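Local structure of ribonucleoside-diphosphate reductase subunit beta (Bacillus halodurans C-125, 2RCC) at the interface of chains A and B. The protein forms the iron-binding small subunit of class I ribonucleotide reductase, which converts ribonucleoside diphosphates to their 2'-deoxy forms for DNA synthesis. Sequence-based numbering; all coordinates share one arbitrary frame. Chains: chain A/B, Ribonucleoside-diphosphate reductase subunit beta.

The interface of chains A and B. Residues chain A 31-34, 42; chain B 123-124, 127, 131, 136, 139-140, 143.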
ATOM      1  N   LEU A  31       3.211 -11.312   9.032  1.00 15.90           N
ATOM      2  CA  LEU A  31       4.479 -10.748   8.627  1.00 14.56           C
ATOM      3  C   LEU A  31       5.353 -10.249   9.791  1.00 15.53           C
ATOM      4  O   LEU A  31       5.049  -9.261  10.429  1.00 16.68           O
ATOM      5  CB  LEU A  31       4.276  -9.621   7.627  1.00 12.90           C
ATOM      6  CG  LEU A  31       5.460  -8.805   7.062  1.00 13.89           C
ATOM      7  CD1 LEU A  31       6.645  -9.619   6.529  1.00 11.77           C
ATOM      8  CD2 LEU A  31       4.902  -7.846   6.002  1.00 13.13           C
ATOM      9  N   ASN A  32       6.399 -11.022  10.044  1.00 14.26           N
ATOM     10  CA  ASN A  32       7.492 -10.702  10.947  1.00 14.44           C
ATOM     11  C   ASN A  32       8.628 -10.230  10.030  1.00 14.94           C
ATOM     12  O   ASN A  32       9.288 -11.042   9.380  1.00 16.55           O
ATOM     13  CB  ASN A  32       7.926 -11.956  11.704  1.00 15.79           C
ATOM     14  CG  ASN A  32       9.128 -11.722  12.607  1.00 17.20           C
ATOM     15  OD1 ASN A  32       9.676 -10.608  12.680  1.00 18.41           O
ATOM     16  ND2 ASN A  32       9.565 -12.803  13.298  1.00 15.16           N
ATOM     17  N   TRP A  33       8.897  -8.923  10.015  1.00 18.40           N
ATOM     18  CA  TRP A  33       9.924  -8.373   9.124  1.00 18.75           C
ATOM     19  C   TRP A  33      11.356  -8.898   9.399  1.00 17.53           C
ATOM     20  O   TRP A  33      12.195  -8.829   8.506  1.00 15.70           O
ATOM     21  CB  TRP A  33       9.889  -6.832   9.076  1.00 21.02           C
ATOM     22  CG  TRP A  33       8.867  -6.299   8.113  1.00 17.29           C
ATOM     23  CD1 TRP A  33       7.627  -5.809   8.416  1.00 17.79           C
ATOM     24  CD2 TRP A  33       8.996  -6.208   6.696  1.00 17.62           C
ATOM     25  NE1 TRP A  33       6.997  -5.431   7.293  1.00 16.63           N
ATOM     26  CE2 TRP A  33       7.803  -5.645   6.213  1.00 22.01           C
ATOM     27  CE3 TRP A  33      10.013  -6.558   5.777  1.00 24.08           C
ATOM     28  CZ2 TRP A  33       7.571  -5.424   4.848  1.00 14.55           C
ATOM     29  CZ3 TRP A  33       9.789  -6.334   4.407  1.00 19.45           C
ATOM     30  CH2 TRP A  33       8.590  -5.765   3.963  1.00 20.62           C
ATOM     31  N   ASP A  34      11.597  -9.420  10.600  1.00 17.80           N
ATOM     32  CA  ASP A  34      12.870 -10.077  10.933  1.00 18.74           C
ATOM     33  C   ASP A  34      12.896 -11.591  10.596  1.00 17.69           C
ATOM     34  O   ASP A  34      13.866 -12.272  10.916  1.00 19.65           O
ATOM     35  CB  ASP A  34      13.249  -9.759  12.386  1.00 18.46           C
ATOM     36  CG  ASP A  34      13.535  -8.255  12.585  1.00 22.58           C
ATOM     37  OD1 ASP A  34      14.429  -7.719  11.880  1.00 24.63           O
ATOM     38  OD2 ASP A  34      12.868  -7.590  13.415  1.00 26.58           O
ATOM     39  N   TYR A  42      13.577  -6.525   3.518  1.00 17.51           N
ATOM     40  CA  TYR A  42      13.482  -5.544   4.626  1.00 14.15           C
ATOM     41  C   TYR A  42      14.313  -4.316   4.332  1.00 17.11           C
ATOM     42  O   TYR A  42      13.831  -3.210   4.577  1.00 16.40           O
ATOM     43  CB  TYR A  42      13.800  -6.152   6.007  1.00 17.37           C
ATOM     44  CG  TYR A  42      13.331  -5.415   7.269  1.00 20.17           C
ATOM     45  CD1 TYR A  42      12.322  -4.418   7.260  1.00 21.34           C
ATOM     46  CD2 TYR A  42      13.787  -5.831   8.511  1.00 18.29           C
ATOM     47  CE1 TYR A  42      11.879  -3.797   8.475  1.00 24.49           C
ATOM     48  CE2 TYR A  42      13.322  -5.242   9.712  1.00 21.64           C
ATOM     49  CZ  TYR A  42      12.392  -4.223   9.699  1.00 20.61           C
ATOM     50  OH  TYR A  42      11.962  -3.694  10.926  1.00 24.34           O
TER
ATOM     51  N   ASN B 123       2.245  -2.550  11.070  1.00 15.24           N
ATOM     52  CA  ASN B 123       2.677  -3.923  11.286  1.00 13.21           C
ATOM     53  C   ASN B 123       4.182  -3.991  11.474  1.00 14.66           C
ATOM     54  O   ASN B 123       4.677  -4.650  12.394  1.00 13.52           O
ATOM     55  CB  ASN B 123       2.220  -4.854  10.160  1.00 12.83           C
ATOM     56  CG  ASN B 123       2.661  -6.267  10.392  1.00 20.15           C
ATOM     57  OD1 ASN B 123       2.198  -6.919  11.322  1.00 20.67           O
ATOM     58  ND2 ASN B 123       3.552  -6.753   9.555  1.00 16.82           N
ATOM     59  N   GLN B 124       4.925  -3.268  10.630  1.00 14.59           N
ATOM     60  CA  GLN B 124       6.374  -3.225  10.740  1.00 14.73           C
ATOM     61  C   GLN B 124       6.856  -2.631  12.064  1.00 14.30           C
ATOM     62  O   GLN B 124       7.887  -3.056  12.615  1.00 14.39           O
ATOM     63  CB  GLN B 124       6.996  -2.490   9.544  1.00 13.52           C
ATOM     64  CG  GLN B 124       8.520  -2.402   9.573  1.00 14.07           C
ATOM     65  CD  GLN B 124       9.104  -1.127  10.192  1.00 19.92           C
ATOM     66  OE1 GLN B 124       8.609  -0.041   9.965  1.00 23.69           O
ATOM     67  NE2 GLN B 124      10.211  -1.269  10.899  1.00 10.19           N
ATOM     68  N   SER B 127       7.406  -5.306  14.705  1.00 17.86           N
ATOM     69  CA  SER B 127       8.705  -5.956  14.587  1.00 18.15           C
ATOM     70  C   SER B 127       9.809  -5.048  15.174  1.00 17.78           C
ATOM     71  O   SER B 127      10.755  -5.526  15.810  1.00 17.71           O
ATOM     72  CB  SER B 127       9.055  -6.251  13.121  1.00 19.38           C
ATOM     73  OG  SER B 127       8.284  -7.290  12.592  1.00 22.48           O
ATOM     74  N   SER B 131      12.042  -6.112  18.363  1.00 17.02           N
ATOM     75  CA  SER B 131      13.481  -6.230  18.132  1.00 18.35           C
ATOM     76  C   SER B 131      14.306  -5.371  19.109  1.00 16.02           C
ATOM     77  O   SER B 131      15.494  -5.616  19.299  1.00 15.29           O
ATOM     78  CB  SER B 131      13.824  -5.833  16.701  1.00 19.13           C
ATOM     79  OG  SER B 131      13.674  -4.426  16.565  1.00 28.35           O
ATOM     80  N   LYS B 136      15.480 -12.359  20.479  1.00 19.29           N
ATOM     81  CA  LYS B 136      15.034 -12.774  19.149  1.00 18.99           C
ATOM     82  C   LYS B 136      14.195 -14.018  19.222  1.00 18.42           C
ATOM     83  O   LYS B 136      13.198 -14.123  18.505  1.00 19.35           O
ATOM     84  CB  LYS B 136      16.234 -12.979  18.188  1.00 22.16           C
ATOM     85  CG  LYS B 136      15.931 -12.989  16.711  1.00 26.18           C
ATOM     86  CD  LYS B 136      15.663 -14.349  16.098  1.00 39.74           C
ATOM     87  CE  LYS B 136      15.431 -14.208  14.564  1.00 41.06           C
ATOM     88  NZ  LYS B 136      14.362 -13.212  14.136  1.00 39.21           N
ATOM     89  N   GLN B 139      10.864 -12.879  20.297  1.00 16.70           N
ATOM     90  CA  GLN B 139      10.206 -12.268  19.141  1.00 18.74           C
ATOM     91  C   GLN B 139       9.589 -13.343  18.209  1.00 19.99           C
ATOM     92  O   GLN B 139       8.437 -13.218  17.778  1.00 17.95           O
ATOM     93  CB  GLN B 139      11.169 -11.315  18.392  1.00 18.09           C
ATOM     94  CG  GLN B 139      10.560 -10.706  17.118  1.00 16.98           C
ATOM     95  CD  GLN B 139      11.396  -9.612  16.488  1.00 18.35           C
ATOM     96  OE1 GLN B 139      12.351  -9.130  17.075  1.00 19.42           O
ATOM     97  NE2 GLN B 139      11.025  -9.217  15.259  1.00 15.31           N
ATOM     98  N   ASP B 140      10.355 -14.393  17.928  1.00 21.87           N
ATOM     99  CA  ASP B 140       9.897 -15.532  17.106  1.00 22.87           C
ATOM    100  C   ASP B 140       8.662 -16.187  17.721  1.00 23.18           C
ATOM    101  O   ASP B 140       7.703 -16.469  17.020  1.00 24.86           O
ATOM    102  CB  ASP B 140      10.985 -16.624  16.992  1.00 24.18           C
ATOM    103  CG  ASP B 140      12.198 -16.199  16.164  1.00 32.75           C
ATOM    104  OD1 ASP B 140      12.048 -15.367  15.257  1.00 29.54           O
ATOM    105  OD2 ASP B 140      13.296 -16.763  16.417  1.00 42.04           O
ATOM    106  N   PHE B 143       5.449 -14.098  17.462  1.00 22.04           N
ATOM    107  CA  PHE B 143       4.934 -14.200  16.077  1.00 22.58           C
ATOM    108  C   PHE B 143       4.427 -15.619  15.684  1.00 22.20           C
ATOM    109  O   PHE B 143       4.037 -15.810  14.554  1.00 26.45           O
ATOM    110  CB  PHE B 143       5.949 -13.663  15.037  1.00 21.04           C
ATOM    111  CG  PHE B 143       5.972 -12.160  14.894  1.00 19.47           C
ATOM    112  CD1 PHE B 143       5.001 -11.524  14.146  1.00 20.03           C
ATOM    113  CD2 PHE B 143       7.013 -11.395  15.422  1.00 20.42           C
ATOM    114  CE1 PHE B 143       5.035 -10.150  13.938  1.00 22.58           C
ATOM    115  CE2 PHE B 143       7.058 -10.023  15.237  1.00 17.33           C
ATOM    116  CZ  PHE B 143       6.061  -9.396  14.486  1.00 18.95           C
TER
HETATM  117  O   HOH W   1       4.187  -4.749   7.311  1.00 21.99           O
HETATM  118  O   HOH W   2       6.005  -7.218  11.678  1.00 40.26           O
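A loop of one small subunit, A:Leu31 to A:Asp34, lies against helices 106-133 and 136-142 of the other in this patch of the beta-beta interface of a class I ribonucleotide reductase, whose alpha2beta2 enzyme contains two such subunits. A:Asn32 makes the central contact. With CG anti to its backbone N (chi1 176°), it lays its amide over the ring of B:Phe143, the two planes 8° apart. Its CB sits above the ring centre, 3.7 Å from the centroid. Its OD1 accepts a hydrogen bond from B:Gln139 NE2 at 3.2 Å, the donor lying above the carbonyl plane. A:Asp34 N, also above that plane, donates to the same oxygen (3.1 Å), and together with B:Gln139 NE2 this probably restrains rotation of the amide. The same NE2 spans to A:Asp34 OD2 (3.1 Å), meeting the anti lone pair of the carboxylate, whose plane stands 74° from the amide. An extended chain beyond CG carries the B:Gln139 amide to both acceptors, while its own CG packs at the edge of B:Phe143. An alanine at A:Asn32 would remove the stacked amide and the OD1 acceptor, and would probably loosen the B:Gln139 bridge and leave the A:Asp34 amide N without this acceptor.

Along the C-terminal half of helix 106-133, the backbone N of A:Trp33 donates to the hydroxyl OG of B:Ser127 at 3.1 Å. B:Asn123 ND2 reaches A:Leu31 O (3.0 Å) on an in-plane lone pair, and water 2 joins that carbonyl to B:Ser127 OG and B:Asn123 O. Bent at chi2, B:Gln124 sets its CB against A:Trp33 CD1 and sends NE2 to the edge of A:Tyr42, donating to the phenol OH at 3.0 Å. Water 1 links the indole NE1 of A:Trp33 with B:Asn123 ND2.

Behind this shell, A:Trp33 CB sits over the centre of the A:Tyr42 ring, which probably helps to hold the phenol that receives B:Gln124. The patch centre is about 6 Å from the active-site B:Tyr126.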